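Local coordinates for Protease/Reverse transcriptase/ribonuclease H (Eastern chimpanzee simian foamy virus, PDB 7KSF), which combines an aspartic protease, a reverse transcriptase that copies the viral genome into DNA, and a ribonuclease H that degrades RNA paired with DNA, at residues Val591-Gly596 and Ala617-Glu622; Lys652-Pro657 and Ser707-Ile712. The protein carries 1 engineered substitution. All coordinates share one frame; numbering follows the deposited sequence.

Contact 1 (Val591-Gly596 and Ala617-Glu622); sequences VFYTDG and ATYKPE. With CA (calcium ion), chain B.
Val-591 and Ala-617 form an antiparallel, hydrogen-bonded pair joining strands 590-597 and 610-618, the first two strands of the RNase H sheet. Two backbone bonds close the pair. Val-591 N donates to Ala-617 O over 2.7 Å with an N-H...O angle of 142°, while the return bond from Ala-617 N to Val-591 O is straighter, at 171°.

Apolar packing follows on the sheet face that carries both side chains, with Val-591 CB 4.2 Å from Ala-617 CB. The CG2 branch of Val-591, set anti to the carbonyl carbon, meets Tyr-619 CD1 at 3.6 Å, the two side chains crossing at about a right angle. Tyr-593 adds the edge of its ring, its CE2 lying 3.6 Å from Ala-617 CB.

The two tyrosines complete the group, reaching toward each other tip to tip, Tyr-619 lying just past the end of strand 610-618. Their hydroxyls are modelled implausibly close, so any bond between them is doubtful. Helix 727-744 packs against this face, Asn-732 and Ala-735 touching Tyr-593 and Ile-727, its first residue, touching Tyr-619.

Further along, still paired with its neighbours, strand 590-597 reaches Gly-596, whose carbonyl O binds a calcium ion together with Glu-642. Asp-595 lies beside Asp-665 and Asp-736, an acidic cluster consistent with the metal-dependent active site of RNases H. Two backbone bonds and a small apolar cluster thus hold the Val-591 end of the strand to its neighbour, while the Gly-596 end lies at the metal site.

Contact 2 (Lys652-Pro657 and Ser707-Ile712); sequences KALKIP and SMKPDI
Ala-653, near the end of helix 638-654, meets Ile-712 by packing alone: its CB lies 4.1 Å from Ile-712 CD1, the tip of the side chain of the residue that opens strand 712-716. The carbonyl O of Ala-653 accepts a bond from Ile-656 N (3.0 Å), a turn that leads into the loop. The same oxygen faces the aliphatic part of Lys-709, with CD at 3.9 Å.

Leu-654 comes next, its CD2 resting 3.8 Å from Lys-709 CB, and the two side chains slide past each other in opposite directions. Lys-709 is extended as far as CE and then bends at the last torsion (chi4 59°), which sets NZ to one side of the chain. At Ile-656 the backbone takes over, O standing 3.5 Å from Lys-709 CE. Pro-657 then offers its CA at 3.8 Å from Lys-709 NZ. The ammonium group finds its polar partners close by, in a weak hydrogen bond to Gly-658 O and a long salt bridge to Asp-711 OD2 (3.6 Å).

Lys-709 therefore works mainly through its methylenes, lying across a helix end and the loop that follows. The contact brings together the ends of helices 638-654 and 694-708. Strand 660-664 adjoins it, Val-660 touching both Ala-653 and Ile-712, while Leu-654 leans on Cys-705 and Ile-712 on Leu-706 of helix 694-708.

How the contacts relate
Both contacts belong to the RNase H domain, their centres about 15 Å apart, and they follow in series: contact 1 closes before contact 2 opens. Both adjoin one mixed five-stranded sheet of order 3-2-1-4-5, the RNase H topology, contact 2 reaching it through Ile-712. Contact 1 joins strands 590-597 and 610-618, whereas contact 2 lies by strand 712-716 at the outer edge, with strand 660-664 in between. Helix 638-654 links them, since it supplies Glu-642 to the calcium site and ends in contact 2. They also touch directly, Phe-592 CE1 lying 4.0 Å from Lys-652 CB. One helix thus spans from the metal site to a junction of helix ends.

Contact 1 (Val591-Gly596 and Ala617-Glu622)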
ATOM      1  N   VAL A 591      25.742  -3.347  10.369  1.00143.42           N
ATOM      2  CA  VAL A 591      26.919  -2.871   9.651  1.00146.68           C
ATOM      3  C   VAL A 591      27.778  -4.081   9.307  1.00136.87           C
ATOM      4  O   VAL A 591      28.094  -4.894  10.184  1.00136.01           O
ATOM      5  CB  VAL A 591      27.717  -1.848  10.479  1.00152.21           C
ATOM      6  CG1 VAL A 591      28.991  -1.450   9.751  1.00158.10           C
ATOM      7  CG2 VAL A 591      26.861  -0.626  10.771  1.00151.43           C
ATOM      8  N   PHE A 592      28.144  -4.201   8.034  1.00135.97           N
ATOM      9  CA  PHE A 592      28.904  -5.339   7.533  1.00133.55           C
ATOM     10  C   PHE A 592      30.227  -4.845   6.967  1.00132.99           C
ATOM     11  O   PHE A 592      30.251  -4.140   5.952  1.00138.04           O
ATOM     12  CB  PHE A 592      28.108  -6.101   6.473  1.00132.81           C
ATOM     13  CG  PHE A 592      27.094  -7.048   7.044  1.00130.11           C
ATOM     14  CD1 PHE A 592      27.414  -8.379   7.256  1.00131.16           C
ATOM     15  CD2 PHE A 592      25.821  -6.609   7.369  1.00133.98           C
ATOM     16  CE1 PHE A 592      26.485  -9.257   7.782  1.00134.05           C
ATOM     17  CE2 PHE A 592      24.886  -7.484   7.894  1.00130.20           C
ATOM     18  CZ  PHE A 592      25.217  -8.808   8.101  1.00127.36           C
ATOM     19  N   TYR A 593      31.323  -5.207   7.627  1.00130.32           N
ATOM     20  CA  TYR A 593      32.657  -4.917   7.123  1.00129.04           C
ATOM     21  C   TYR A 593      33.163  -6.122   6.339  1.00126.15           C
ATOM     22  O   TYR A 593      33.058  -7.261   6.807  1.00124.48           O
ATOM     23  CB  TYR A 593      33.619  -4.594   8.266  1.00128.31           C
ATOM     24  CG  TYR A 593      33.204  -3.424   9.123  1.00130.81           C
ATOM     25  CD1 TYR A 593      33.462  -2.119   8.726  1.00139.49           C
ATOM     26  CD2 TYR A 593      32.562  -3.626  10.335  1.00131.66           C
ATOM     27  CE1 TYR A 593      33.084  -1.047   9.508  1.00147.48           C
ATOM     28  CE2 TYR A 593      32.179  -2.563  11.126  1.00134.08           C
ATOM     29  CZ  TYR A 593      32.443  -1.275  10.709  1.00149.30           C
ATOM     30  OH  TYR A 593      32.065  -0.209  11.492  1.00155.33           O
ATOM     31  N   THR A 594      33.704  -5.871   5.151  1.00126.07           N
ATOM     32  CA  THR A 594      34.223  -6.932   4.304  1.00130.52           C
ATOM     33  C   THR A 594      35.637  -6.599   3.853  1.00133.00           C
ATOM     34  O   THR A 594      36.080  -5.448   3.912  1.00135.33           O
ATOM     35  CB  THR A 594      33.341  -7.169   3.065  1.00135.11           C
ATOM     36  OG1 THR A 594      33.308  -5.980   2.263  1.00147.18           O
ATOM     37  CG2 THR A 594      31.928  -7.546   3.479  1.00122.77           C
ATOM     38  N   ASP A 595      36.334  -7.635   3.398  1.00121.87           N
ATOM     39  CA  ASP A 595      37.697  -7.518   2.894  1.00116.55           C
ATOM     40  C   ASP A 595      38.073  -8.843   2.242  1.00114.00           C
ATOM     41  O   ASP A 595      37.349  -9.835   2.350  1.00113.27           O
ATOM     42  CB  ASP A 595      38.678  -7.154   4.013  1.00116.01           C
ATOM     43  CG  ASP A 595      40.036  -6.739   3.487  1.00115.61           C
ATOM     44  OD1 ASP A 595      40.880  -7.631   3.257  1.00113.87           O
ATOM     45  OD2 ASP A 595      40.258  -5.527   3.299  1.00117.92           O
ATOM     46  N   GLY A 596      39.218  -8.843   1.564  1.00113.26           N
ATOM     47  CA  GLY A 596      39.728 -10.033   0.914  1.00111.90           C
ATOM     48  C   GLY A 596      41.176  -9.904   0.490  1.00115.88           C
ATOM     49  O   GLY A 596      41.587  -8.877  -0.061  1.00130.86           O
ATOM     50  N   ALA A 617      28.483  -5.897  12.629  1.00142.73           N
ATOM     51  CA  ALA A 617      28.587  -4.923  13.705  1.00140.47           C
ATOM     52  C   ALA A 617      27.283  -4.155  13.847  1.00140.81           C
ATOM     53  O   ALA A 617      26.622  -3.841  12.853  1.00140.58           O
ATOM     54  CB  ALA A 617      29.740  -3.949  13.456  1.00143.82           C
ATOM     55  N   THR A 618      26.924  -3.853  15.092  1.00142.44           N
ATOM     56  CA  THR A 618      25.735  -3.072  15.411  1.00144.80           C
ATOM     57  C   THR A 618      26.151  -1.851  16.218  1.00147.08           C
ATOM     58  O   THR A 618      26.901  -1.974  17.190  1.00147.29           O
ATOM     59  CB  THR A 618      24.714  -3.904  16.194  1.00145.13           C
ATOM     60  OG1 THR A 618      25.304  -4.369  17.414  1.00145.35           O
ATOM     61  CG2 THR A 618      24.253  -5.098  15.369  1.00144.23           C
ATOM     62  N   TYR A 619      25.663  -0.679  15.810  1.00156.50           N
ATOM     63  CA  TYR A 619      25.979   0.580  16.471  1.00157.35           C
ATOM     64  C   TYR A 619      24.791   1.171  17.219  1.00169.98           C
ATOM     65  O   TYR A 619      24.855   2.331  17.637  1.00172.34           O
ATOM     66  CB  TYR A 619      26.496   1.597  15.451  1.00160.35           C
ATOM     67  CG  TYR A 619      27.889   1.326  14.936  1.00158.12           C
ATOM     68  CD1 TYR A 619      28.112   0.391  13.935  1.00150.36           C
ATOM     69  CD2 TYR A 619      28.982   2.017  15.443  1.00158.72           C
ATOM     70  CE1 TYR A 619      29.382   0.142  13.460  1.00146.79           C
ATOM     71  CE2 TYR A 619      30.255   1.776  14.974  1.00152.91           C
ATOM     72  CZ  TYR A 619      30.450   0.840  13.983  1.00149.24           C
ATOM     73  OH  TYR A 619      31.720   0.597  13.517  1.00153.22           O
ATOM     74  N   LYS A 620      23.704   0.408  17.392  1.00171.30           N
ATOM     75  CA  LYS A 620      22.520   0.979  18.037  1.00168.22           C
ATOM     76  C   LYS A 620      22.858   1.328  19.482  1.00167.90           C
ATOM     77  O   LYS A 620      22.823   2.522  19.828  1.00169.87           O
ATOM     78  CB  LYS A 620      21.313   0.059  17.828  1.00167.39           C
ATOM     79  CG  LYS A 620      20.017   0.572  18.444  1.00173.82           C
ATOM     80  CD  LYS A 620      18.864  -0.387  18.184  1.00164.75           C
ATOM     81  CE  LYS A 620      17.562   0.122  18.787  1.00153.91           C
ATOM     82  NZ  LYS A 620      16.431  -0.817  18.534  1.00142.59           N
ATOM     83  N   PRO A 621      23.190   0.375  20.377  1.00159.94           N
ATOM     84  CA  PRO A 621      23.690   0.782  21.695  1.00154.92           C
ATOM     85  C   PRO A 621      25.117   1.278  21.887  1.00154.69           C
ATOM     86  O   PRO A 621      25.337   2.366  22.422  1.00154.97           O
ATOM     87  CB  PRO A 621      23.554  -0.511  22.510  1.00154.62           C
ATOM     88  CG  PRO A 621      23.812  -1.598  21.527  1.00155.60           C
ATOM     89  CD  PRO A 621      23.429  -1.090  20.157  1.00154.18           C
ATOM     90  N   GLU A 622      26.094   0.479  21.455  1.00160.42           N
ATOM     91  CA  GLU A 622      27.488   0.872  21.325  1.00167.66           C
ATOM     92  C   GLU A 622      28.105   0.071  20.187  1.00161.02           C
ATOM     93  O   GLU A 622      27.448  -0.773  19.572  1.00152.10           O
ATOM     94  CB  GLU A 622      28.251   0.646  22.640  1.00174.64           C
ATOM     95  CG  GLU A 622      27.750   1.466  23.825  1.00175.31           C
ATOM     96  CD  GLU A 622      28.473   1.126  25.114  1.00169.89           C
ATOM     97  OE1 GLU A 622      29.358   0.246  25.087  1.00173.11           O
ATOM     98  OE2 GLU A 622      28.155   1.737  26.158  1.00170.02           O
TER
HETATM   99 CA    CA B 801      41.334  -7.230   0.292  1.00138.42          CA

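Contact 2 (Lys652-Pro657 and Ser707-Ile712)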
ATOM      1  N   LYS A 652      23.369 -12.549   4.400  1.00112.67           N
ATOM      2  CA  LYS A 652      23.127 -12.516   5.838  1.00113.48           C
ATOM      3  C   LYS A 652      22.260 -11.337   6.261  1.00115.89           C
ATOM      4  O   LYS A 652      21.693 -11.365   7.358  1.00118.62           O
ATOM      5  CB  LYS A 652      24.460 -12.482   6.586  1.00118.35           C
ATOM      6  CG  LYS A 652      25.351 -13.669   6.283  1.00129.03           C
ATOM      7  CD  LYS A 652      24.593 -14.975   6.451  1.00139.56           C
ATOM      8  CE  LYS A 652      25.396 -16.150   5.925  1.00132.48           C
ATOM      9  NZ  LYS A 652      24.653 -17.435   6.031  1.00117.40           N
ATOM     10  N   ALA A 653      22.137 -10.309   5.419  1.00115.01           N
ATOM     11  CA  ALA A 653      21.259  -9.186   5.730  1.00116.36           C
ATOM     12  C   ALA A 653      19.792  -9.501   5.468  1.00116.30           C
ATOM     13  O   ALA A 653      18.920  -8.841   6.045  1.00117.60           O
ATOM     14  CB  ALA A 653      21.674  -7.954   4.920  1.00118.86           C
ATOM     15  N   LEU A 654      19.502 -10.489   4.618  1.00114.81           N
ATOM     16  CA  LEU A 654      18.111 -10.814   4.312  1.00114.49           C
ATOM     17  C   LEU A 654      17.366 -11.283   5.555  1.00115.57           C
ATOM     18  O   LEU A 654      16.181 -10.975   5.731  1.00116.40           O
ATOM     19  CB  LEU A 654      18.045 -11.882   3.224  1.00112.40           C
ATOM     20  CG  LEU A 654      18.746 -11.567   1.905  1.00112.54           C
ATOM     21  CD1 LEU A 654      18.603 -12.733   0.941  1.00109.54           C
ATOM     22  CD2 LEU A 654      18.193 -10.293   1.295  1.00139.61           C
ATOM     23  N   LYS A 655      18.045 -12.028   6.429  1.00126.35           N
ATOM     24  CA  LYS A 655      17.427 -12.496   7.664  1.00134.01           C
ATOM     25  C   LYS A 655      17.096 -11.359   8.617  1.00126.62           C
ATOM     26  O   LYS A 655      16.342 -11.574   9.573  1.00122.39           O
ATOM     27  CB  LYS A 655      18.353 -13.500   8.351  1.00131.67           C
ATOM     28  CG  LYS A 655      18.783 -14.643   7.454  1.00119.99           C
ATOM     29  CD  LYS A 655      19.824 -15.521   8.121  1.00107.71           C
ATOM     30  CE  LYS A 655      20.278 -16.634   7.192  1.00111.37           C
ATOM     31  NZ  LYS A 655      21.357 -17.458   7.795  1.00120.33           N
ATOM     32  N   ILE A 656      17.627 -10.161   8.382  1.00121.18           N
ATOM     33  CA  ILE A 656      17.385  -9.017   9.254  1.00126.06           C
ATOM     34  C   ILE A 656      16.567  -7.983   8.491  1.00130.64           C
ATOM     35  O   ILE A 656      17.122  -7.234   7.673  1.00130.69           O
ATOM     36  CB  ILE A 656      18.705  -8.419   9.764  1.00123.34           C
ATOM     37  CG1 ILE A 656      19.550  -9.495  10.454  1.00123.36           C
ATOM     38  CG2 ILE A 656      18.434  -7.251  10.697  1.00127.77           C
ATOM     39  CD1 ILE A 656      18.862 -10.161  11.629  1.00120.35           C
ATOM     40  N   PRO A 657      15.255  -7.904   8.717  1.00132.35           N
ATOM     41  CA  PRO A 657      14.442  -6.900   8.016  1.00135.11           C
ATOM     42  C   PRO A 657      14.666  -5.493   8.548  1.00147.97           C
ATOM     43  O   PRO A 657      14.013  -5.078   9.511  1.00130.57           O
ATOM     44  CB  PRO A 657      13.005  -7.374   8.268  1.00127.26           C
ATOM     45  CG  PRO A 657      13.088  -8.112   9.565  1.00124.65           C
ATOM     46  CD  PRO A 657      14.439  -8.771   9.586  1.00125.19           C
ATOM     47  N   SER A 707      17.766  -7.308  -5.208  1.00120.70           N
ATOM     48  CA  SER A 707      16.415  -7.263  -5.746  1.00121.05           C
ATOM     49  C   SER A 707      15.392  -7.674  -4.693  1.00122.31           C
ATOM     50  O   SER A 707      14.298  -7.102  -4.625  1.00150.00           O
ATOM     51  CB  SER A 707      16.312  -8.163  -6.975  1.00120.83           C
ATOM     52  OG  SER A 707      17.410  -7.972  -7.844  1.00132.48           O
ATOM     53  N   MET A 708      15.734  -8.662  -3.864  1.00121.84           N
ATOM     54  CA  MET A 708      14.805  -9.120  -2.836  1.00125.59           C
ATOM     55  C   MET A 708      14.709  -8.129  -1.687  1.00123.56           C
ATOM     56  O   MET A 708      13.654  -8.011  -1.058  1.00123.31           O
ATOM     57  CB  MET A 708      15.225 -10.498  -2.320  1.00133.99           C
ATOM     58  CG  MET A 708      15.487 -11.521  -3.415  1.00132.56           C
ATOM     59  SD  MET A 708      14.074 -11.803  -4.500  1.00128.93           S
ATOM     60  CE  MET A 708      12.913 -12.560  -3.366  1.00126.74           C
ATOM     61  N   LYS A 709      15.793  -7.405  -1.406  1.00127.96           N
ATOM     62  CA  LYS A 709      15.817  -6.421  -0.327  1.00127.64           C
ATOM     63  C   LYS A 709      16.698  -5.253  -0.752  1.00129.22           C
ATOM     64  O   LYS A 709      17.933  -5.364  -0.747  1.00129.02           O
ATOM     65  CB  LYS A 709      16.313  -7.040   0.976  1.00129.46           C
ATOM     66  CG  LYS A 709      16.411  -6.054   2.128  1.00128.59           C
ATOM     67  CD  LYS A 709      16.935  -6.713   3.393  1.00127.53           C
ATOM     68  CE  LYS A 709      17.010  -5.716   4.539  1.00130.17           C
ATOM     69  NZ  LYS A 709      15.675  -5.126   4.836  1.00131.02           N
ATOM     70  N   PRO A 710      16.099  -4.124  -1.137  1.00131.50           N
ATOM     71  CA  PRO A 710      16.888  -2.949  -1.521  1.00135.36           C
ATOM     72  C   PRO A 710      17.386  -2.128  -0.344  1.00134.78           C
ATOM     73  O   PRO A 710      18.029  -1.095  -0.562  1.00136.06           O
ATOM     74  CB  PRO A 710      15.894  -2.137  -2.359  1.00163.79           C
ATOM     75  CG  PRO A 710      14.563  -2.474  -1.760  1.00156.94           C
ATOM     76  CD  PRO A 710      14.650  -3.907  -1.300  1.00140.80           C
ATOM     77  N   ASP A 711      17.106  -2.557   0.885  1.00136.60           N
ATOM     78  CA  ASP A 711      17.420  -1.778   2.077  1.00138.00           C
ATOM     79  C   ASP A 711      18.917  -1.803   2.360  1.00136.49           C
ATOM     80  O   ASP A 711      19.374  -1.270   3.377  1.00138.11           O
ATOM     81  CB  ASP A 711      16.637  -2.322   3.271  1.00139.94           C
ATOM     82  CG  ASP A 711      16.383  -1.269   4.335  1.00148.67           C
ATOM     83  OD1 ASP A 711      17.034  -0.205   4.296  1.00153.45           O
ATOM     84  OD2 ASP A 711      15.526  -1.504   5.212  1.00148.15           O
ATOM     85  N   ILE A 712      19.682  -2.410   1.461  1.00138.64           N
ATOM     86  CA  ILE A 712      21.118  -2.590   1.623  1.00137.88           C
ATOM     87  C   ILE A 712      21.833  -1.467   0.889  1.00148.79           C
ATOM     88  O   ILE A 712      21.690  -1.325  -0.332  1.00154.70           O
ATOM     89  CB  ILE A 712      21.565  -3.964   1.101  1.00135.92           C
ATOM     90  CG1 ILE A 712      20.706  -5.070   1.718  1.00133.24           C
ATOM     91  CG2 ILE A 712      23.033  -4.189   1.400  1.00148.42           C
ATOM     92  CD1 ILE A 712      21.005  -6.449   1.176  1.00142.63           C
TER